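Local coordinates for probable signal peptide protein (Ralstonia solanacearum, PDB 2QGU) that binds phosphatidylethanolamine and probably carries phospholipids between the outer and inner bacterial membranes, at residues D151-K156 / K162-N167; R76-Q79 / F85-Q88. The protein carries 13 engineered substitutions. One frame throughout, in Å; residues are numbered along the deposited sequence.

Contact 1 is the buried one: it pairs the two strands of a beta hairpin, 151-156 with 162-167, and one face of that pair touches one acyl chain of the lipid. Contact 2 lies farther out, where the helix carrying 76-79 meets the loop segment 85-88, and is only partly buried. A backbone hydrogen-bond ladder runs through the first; the second has no hydrogen bond across it and rests on a glutamine chain laid over an indole. Their centres are about 17 Å apart, yet the two meet directly. Arg-76 forms a salt bridge with Glu-155 and a cation-pi contact with Tyr-164, and Thr-77 OG1 hydrogen-bonds to Tyr-164 O, fastening the helix to the hairpin.

Contact 1. Residues D151-K156 / K162-N167; sequences DYRVEK and KVYDIN. Engineered in segment 151-156: Val-154 (natural residue Met). With PEF (di-palmitoyl-3-sn-phosphatidylethanolamine), chain B.
Tyr-164 lays one face of its ring against Arg-153, whose CB stands 3.8 Å from the ring centroid in a CH-pi contact. With chi1 at 71°, the tyrosine CG sits between its own backbone N and carbonyl carbon, and the ring swings back across the partner strand to Glu-155 CB. The phenol oxygen hydrogen-bonds to Asp-134 of strand 134-143, beyond strand 146-157. Beneath lies an antiparallel hairpin with a beta bulge: Arg-153 N bonds to Asp-165 O, whereas Arg-153 O accepts from Tyr-164 N at 2.9 Å, so the register slips by one. Glu-155 and Lys-162 then pair through two backbone bonds. On the other face, Tyr-152 and Ile-166 run side by side, CE1 to CD1 3.6 Å, and Val-163 CG1 meets the Tyr-152 ring at its edge. The engineered Val-154 also lies on this face. Tyr-152 and Val-163 belong to the phospholipid pocket: Val-163 CG1 touches lipid C42 at 3.8 Å, and Tyr-152 OH approaches C38 at 3.7 Å. One hairpin thus presents a largely apolar side that lies against one acyl chain and a polar side whose acids have outside partners, Asp-151 and Glu-155 salt-bridged to Arg-138 and Arg-76, Asp-165 OD2 hydrogen-bonded with Ser-174 OG.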
loop_
_atom_site.group_PDB
_atom_site.type_symbol
_atom_site.label_atom_id
_atom_site.label_comp_id
_atom_site.label_asym_id
_atom_site.label_seq_id
_atom_site.Cartn_x
_atom_site.Cartn_y
_atom_site.Cartn_z
ATOM N N ASP A 151 -7.583 -7.363 -2.619
ATOM C CA ASP A 151 -8.298 -7.327 -1.340
ATOM C C ASP A 151 -7.610 -6.337 -0.412
ATOM O O ASP A 151 -6.426 -6.050 -0.577
ATOM C CB ASP A 151 -8.353 -8.702 -0.671
ATOM C CG ASP A 151 -9.081 -9.747 -1.501
ATOM O OD1 ASP A 151 -9.717 -9.408 -2.524
ATOM O OD2 ASP A 151 -9.016 -10.921 -1.091
ATOM N N TYR A 152 -8.359 -5.839 0.566
ATOM C CA TYR A 152 -7.867 -4.798 1.460
ATOM C C TYR A 152 -8.205 -5.122 2.891
ATOM O O TYR A 152 -9.311 -5.582 3.169
ATOM C CB TYR A 152 -8.519 -3.454 1.114
ATOM C CG TYR A 152 -8.365 -3.074 -0.329
ATOM C CD1 TYR A 152 -7.294 -2.288 -0.745
ATOM C CD2 TYR A 152 -9.284 -3.508 -1.286
ATOM C CE1 TYR A 152 -7.137 -1.941 -2.074
ATOM C CE2 TYR A 152 -9.138 -3.165 -2.632
ATOM C CZ TYR A 152 -8.055 -2.380 -3.016
ATOM O OH TYR A 152 -7.864 -2.013 -4.331
ATOM N N ARG A 153 -7.259 -4.894 3.796
ATOM C CA ARG A 153 -7.570 -4.892 5.222
ATOM C C ARG A 153 -7.890 -3.465 5.628
ATOM O O ARG A 153 -7.168 -2.528 5.271
ATOM C CB ARG A 153 -6.424 -5.463 6.062
ATOM C CG ARG A 153 -6.216 -6.954 5.883
ATOM C CD ARG A 153 -5.553 -7.589 7.095
ATOM N NE ARG A 153 -5.398 -9.029 6.910
ATOM C CZ ARG A 153 -6.324 -9.940 7.203
ATOM N NH1 ARG A 153 -7.493 -9.579 7.722
ATOM N NH2 ARG A 153 -6.074 -11.223 6.985
ATOM N N VAL A 154 -8.991 -3.303 6.356
ATOM C CA VAL A 154 -9.488 -1.981 6.715
ATOM C C VAL A 154 -9.809 -1.955 8.197
ATOM O O VAL A 154 -10.444 -2.869 8.715
ATOM C CB VAL A 154 -10.754 -1.589 5.888
ATOM C CG1 VAL A 154 -10.852 -0.085 5.761
ATOM C CG2 VAL A 154 -10.733 -2.229 4.487
ATOM N N GLU A 155 -9.342 -0.914 8.879
ATOM C CA GLU A 155 -9.575 -0.769 10.311
ATOM C C GLU A 155 -10.301 0.537 10.601
ATOM O O GLU A 155 -9.946 1.581 10.048
ATOM C CB GLU A 155 -8.255 -0.820 11.084
ATOM C CG GLU A 155 -8.453 -0.705 12.598
ATOM C CD GLU A 155 -7.170 -0.547 13.395
ATOM O OE1 GLU A 155 -6.075 -0.418 12.804
ATOM O OE2 GLU A 155 -7.276 -0.543 14.644
ATOM N N LYS A 156 -11.303 0.473 11.477
ATOM C CA LYS A 156 -12.060 1.658 11.851
ATOM C C LYS A 156 -11.366 2.355 13.007
ATOM O O LYS A 156 -11.359 1.846 14.131
ATOM C CB LYS A 156 -13.502 1.307 12.228
ATOM C CG LYS A 156 -14.422 2.517 12.219
ATOM C CD LYS A 156 -15.857 2.121 12.475
ATOM C CE LYS A 156 -16.781 3.304 12.273
ATOM N NZ LYS A 156 -18.207 2.881 12.359
ATOM N N LYS A 162 -9.647 3.172 7.645
ATOM C CA LYS A 162 -8.354 3.284 6.964
ATOM C C LYS A 162 -7.875 1.930 6.455
ATOM O O LYS A 162 -7.898 0.942 7.187
ATOM C CB LYS A 162 -7.286 3.858 7.903
ATOM C CG LYS A 162 -7.604 5.223 8.530
ATOM C CD LYS A 162 -7.650 6.323 7.487
ATOM C CE LYS A 162 -7.998 7.677 8.098
ATOM N NZ LYS A 162 -6.803 8.331 8.686
ATOM N N VAL A 163 -7.414 1.905 5.207
ATOM C CA VAL A 163 -6.776 0.718 4.638
ATOM C C VAL A 163 -5.355 0.572 5.185
ATOM O O VAL A 163 -4.568 1.522 5.128
ATOM C CB VAL A 163 -6.713 0.807 3.097
ATOM C CG1 VAL A 163 -5.973 -0.396 2.503
ATOM C CG2 VAL A 163 -8.121 0.924 2.504
ATOM N N TYR A 164 -5.027 -0.603 5.711
ATOM C CA TYR A 164 -3.677 -0.837 6.221
ATOM C C TYR A 164 -2.943 -2.015 5.578
ATOM O O TYR A 164 -1.796 -2.293 5.921
ATOM C CB TYR A 164 -3.672 -0.932 7.755
ATOM C CG TYR A 164 -4.305 -2.187 8.313
ATOM C CD1 TYR A 164 -5.670 -2.235 8.613
ATOM C CD2 TYR A 164 -3.536 -3.325 8.554
ATOM C CE1 TYR A 164 -6.250 -3.393 9.126
ATOM C CE2 TYR A 164 -4.104 -4.479 9.070
ATOM C CZ TYR A 164 -5.457 -4.509 9.355
ATOM O OH TYR A 164 -6.007 -5.659 9.874
ATOM N N ASP A 165 -3.596 -2.701 4.646
ATOM C CA ASP A 165 -2.925 -3.762 3.901
ATOM C C ASP A 165 -3.653 -4.000 2.595
ATOM O O ASP A 165 -4.843 -3.689 2.467
ATOM C CB ASP A 165 -2.900 -5.055 4.715
ATOM C CG ASP A 165 -1.706 -5.942 4.399
ATOM O OD1 ASP A 165 -0.895 -5.608 3.506
ATOM O OD2 ASP A 165 -1.583 -6.990 5.059
ATOM N N ILE A 166 -2.918 -4.532 1.625
ATOM C CA ILE A 166 -3.470 -4.869 0.316
ATOM C C ILE A 166 -2.958 -6.245 -0.082
ATOM O O ILE A 166 -1.818 -6.607 0.225
ATOM C CB ILE A 166 -3.132 -3.791 -0.761
ATOM C CG1 ILE A 166 -3.926 -4.033 -2.057
ATOM C CG2 ILE A 166 -1.622 -3.697 -1.011
ATOM C CD1 ILE A 166 -3.844 -2.880 -3.066
ATOM N N ASN A 167 -3.830 -7.015 -0.725
ATOM C CA ASN A 167 -3.512 -8.359 -1.163
ATOM C C ASN A 167 -3.430 -8.371 -2.679
ATOM O O ASN A 167 -4.413 -8.065 -3.351
ATOM C CB ASN A 167 -4.577 -9.334 -0.652
ATOM C CG ASN A 167 -4.246 -10.774 -0.955
ATOM O OD1 ASN A 167 -4.215 -11.183 -2.114
ATOM N ND2 ASN A 167 -4.002 -11.560 0.091
HETATM C C2 PEF B . -1.099 -4.959 -13.277
HETATM C C1 PEF B . -0.669 -5.909 -14.395
HETATM N N PEF B . 3.581 -6.677 -18.470
HETATM C C3 PEF B . -2.355 -4.223 -13.697
HETATM C C4 PEF B . 2.481 -6.587 -16.284
HETATM C C5 PEF B . 3.511 -7.311 -17.146
HETATM C C10 PEF B . -0.352 -5.565 -11.149
HETATM C C11 PEF B . -0.621 -6.047 -9.729
HETATM C C12 PEF B . -1.659 -5.147 -9.060
HETATM C C13 PEF B . -1.028 -3.791 -8.763
HETATM C C14 PEF B . -1.906 -2.954 -7.851
HETATM C C15 PEF B . -1.200 -1.641 -7.524
HETATM C C16 PEF B . -1.898 -0.927 -6.370
HETATM C C17 PEF B . -1.047 0.221 -5.839
HETATM C C18 PEF B . -0.084 -0.269 -4.756
HETATM C C19 PEF B . -0.024 0.723 -3.597
HETATM C C20 PEF B . 1.012 1.817 -3.873
HETATM C C21 PEF B . 1.023 2.851 -2.750
HETATM C C22 PEF B . 1.762 2.314 -1.524
HETATM C C23 PEF B . 1.991 3.418 -0.493
HETATM C C24 PEF B . 0.903 3.408 0.579
HETATM C C25 PEF B . 0.792 4.771 1.257
HETATM C C30 PEF B . -4.020 -2.826 -12.876
HETATM C C31 PEF B . -4.688 -1.918 -12.039
HETATM C C32 PEF B . -3.936 -1.313 -11.041
HETATM C C33 PEF B . -4.718 -0.148 -10.403
HETATM C C34 PEF B . -5.310 -0.507 -9.030
HETATM C C35 PEF B . -5.423 0.717 -8.101
HETATM C C36 PEF B . -5.592 0.330 -6.767
HETATM C C37 PEF B . -5.519 1.401 -5.870
HETATM C C38 PEF B . -5.695 0.956 -4.555
HETATM C C39 PEF B . -5.470 2.060 -3.513
HETATM C C40 PEF B . -5.397 1.496 -2.080
HETATM C C41 PEF B . -3.964 1.073 -1.706
HETATM C C42 PEF B . -3.764 1.019 -0.187
HETATM C C43 PEF B . -2.532 0.182 0.186
HETATM C C44 PEF B . -2.261 0.221 1.695
HETATM C C45 PEF B . -1.036 -0.618 2.066
HETATM O O4 PEF B . 0.739 -5.058 -11.427
HETATM O O5 PEF B . -4.698 -3.356 -13.751
HETATM O O2 PEF B . -1.347 -5.706 -12.073
HETATM O O3 PEF B . -2.690 -3.155 -12.775
HETATM O O1P PEF B . -1.197 -6.392 -17.405
HETATM O O2P PEF B . 0.717 -4.732 -17.764
HETATM O O3P PEF B . -0.115 -5.148 -15.471
HETATM O O4P PEF B . 1.155 -6.941 -16.717
HETATM P P PEF B . 0.067 -5.770 -16.940
#

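Contact 2. Residues R76-Q79 / F85-Q88; sequences RTTQ and FWSQ
With chi1 at 171°, Trp-86 carries its CG opposite the backbone N; its CA-CB bond points toward helix 74-82 and the indole lies beside Gln-79, which, its CG beside the backbone N and the chain extended beyond it, runs out over the ring. The touching atom is Gln-79 CG, which sits above the middle of the six-membered ring, 3.4 Å from its centroid and only 13° off the normal, a close CH-pi contact. Farther along, the amide stands nearly upright on the indole, the two planes 81° apart, so it is not stacked flat. Its NE2 comes within 3.1 Å of Trp-86 NE1, but both nitrogens are donors and no hydrogen bond joins them. In the fold, this is where helix 74-82 gives way to the loop leading into helix 91-114: the chain folds back so that Trp-86 packs against the helix it has just left. The loop is tied onward too, since Trp-86 O accepts a hydrogen bond from Gln-94 NE2 of helix 91-114. Thr-78 adds the second touch: its methyl CG2 lies 3.9 Å from Trp-86 CZ3, off to the side of the CB-CG2 bond, the two side chains crossing at about a right angle. Its hydroxyl is used within its own helix, hydrogen-bonded to Phe-74 O, while the Thr-78 side chain also packs on Ile-97, Gln-98 and Phe-101 of helix 91-114.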
loop_
_atom_site.group_PDB
_atom_site.type_symbol
_atom_site.label_atom_id
_atom_site.label_comp_id
_atom_site.label_asym_id
_atom_site.label_seq_id
_atom_site.Cartn_x
_atom_site.Cartn_y
_atom_site.Cartn_z
ATOM N N ARG A 76 0.619 1.722 10.436
ATOM C CA ARG A 76 0.275 0.355 10.837
ATOM C C ARG A 76 0.902 -0.690 9.913
ATOM O O ARG A 76 1.433 -1.689 10.384
ATOM C CB ARG A 76 -1.236 0.126 10.969
ATOM C CG ARG A 76 -1.528 -1.300 11.434
ATOM C CD ARG A 76 -2.925 -1.549 11.955
ATOM N NE ARG A 76 -3.019 -2.949 12.380
ATOM C CZ ARG A 76 -4.153 -3.625 12.538
ATOM N NH1 ARG A 76 -5.322 -3.041 12.330
ATOM N NH2 ARG A 76 -4.111 -4.896 12.910
ATOM N N THR A 77 0.844 -0.459 8.600
ATOM C CA THR A 77 1.482 -1.370 7.652
ATOM C C THR A 77 2.956 -1.562 8.000
ATOM O O THR A 77 3.471 -2.678 7.973
ATOM C CB THR A 77 1.381 -0.848 6.215
ATOM O OG1 THR A 77 0.070 -0.316 5.991
ATOM C CG2 THR A 77 1.665 -1.966 5.212
ATOM N N THR A 78 3.621 -0.457 8.332
ATOM C CA THR A 78 5.041 -0.489 8.664
ATOM C C THR A 78 5.281 -1.202 9.991
ATOM O O THR A 78 6.220 -1.985 10.114
ATOM C CB THR A 78 5.634 0.928 8.697
ATOM O OG1 THR A 78 5.428 1.554 7.424
ATOM C CG2 THR A 78 7.136 0.883 8.977
ATOM N N GLN A 79 4.422 -0.930 10.973
ATOM C CA GLN A 79 4.483 -1.624 12.258
ATOM C C GLN A 79 4.362 -3.135 12.081
ATOM O O GLN A 79 5.127 -3.900 12.667
ATOM C CB GLN A 79 3.392 -1.119 13.194
ATOM C CG GLN A 79 3.652 0.267 13.724
ATOM C CD GLN A 79 2.574 0.747 14.671
ATOM O OE1 GLN A 79 1.381 0.584 14.412
ATOM N NE2 GLN A 79 2.991 1.358 15.774
ATOM N N PHE A 85 10.446 -5.895 16.043
ATOM C CA PHE A 85 11.548 -4.937 15.897
ATOM C C PHE A 85 11.090 -3.481 15.848
ATOM O O PHE A 85 11.908 -2.565 15.955
ATOM C CB PHE A 85 12.411 -5.289 14.669
ATOM C CG PHE A 85 12.891 -6.715 14.661
ATOM C CD1 PHE A 85 13.926 -7.116 15.499
ATOM C CD2 PHE A 85 12.297 -7.662 13.835
ATOM C CE1 PHE A 85 14.369 -8.438 15.511
ATOM C CE2 PHE A 85 12.734 -8.992 13.835
ATOM C CZ PHE A 85 13.776 -9.374 14.683
ATOM N N TRP A 86 9.786 -3.265 15.697
ATOM C CA TRP A 86 9.235 -1.910 15.675
ATOM C C TRP A 86 9.640 -1.135 16.927
ATOM O O TRP A 86 10.135 -0.011 16.828
ATOM C CB TRP A 86 7.710 -1.937 15.524
ATOM C CG TRP A 86 7.069 -0.588 15.709
ATOM C CD1 TRP A 86 6.466 -0.119 16.841
ATOM C CD2 TRP A 86 6.974 0.465 14.739
ATOM N NE1 TRP A 86 5.999 1.157 16.637
ATOM C CE2 TRP A 86 6.296 1.541 15.357
ATOM C CE3 TRP A 86 7.390 0.604 13.410
ATOM C CZ2 TRP A 86 6.025 2.743 14.689
ATOM C CZ3 TRP A 86 7.119 1.800 12.743
ATOM C CH2 TRP A 86 6.442 2.851 13.386
ATOM N N SER A 87 9.450 -1.755 18.090
ATOM C CA SER A 87 9.811 -1.138 19.370
ATOM C C SER A 87 11.322 -0.937 19.543
ATOM O O SER A 87 11.749 -0.054 20.297
ATOM C CB SER A 87 9.229 -1.938 20.540
ATOM O OG SER A 87 9.765 -3.248 20.585
ATOM N N GLN A 88 12.120 -1.745 18.844
ATOM C CA GLN A 88 13.588 -1.630 18.845
ATOM C C GLN A 88 14.114 -0.410 18.085
ATOM O O GLN A 88 15.228 0.052 18.332
ATOM C CB GLN A 88 14.230 -2.888 18.255
ATOM C CG GLN A 88 14.469 -4.022 19.236
ATOM C CD GLN A 88 15.096 -5.248 18.578
ATOM O OE1 GLN A 88 14.760 -6.380 18.919
ATOM N NE2 GLN A 88 16.006 -5.026 17.627
#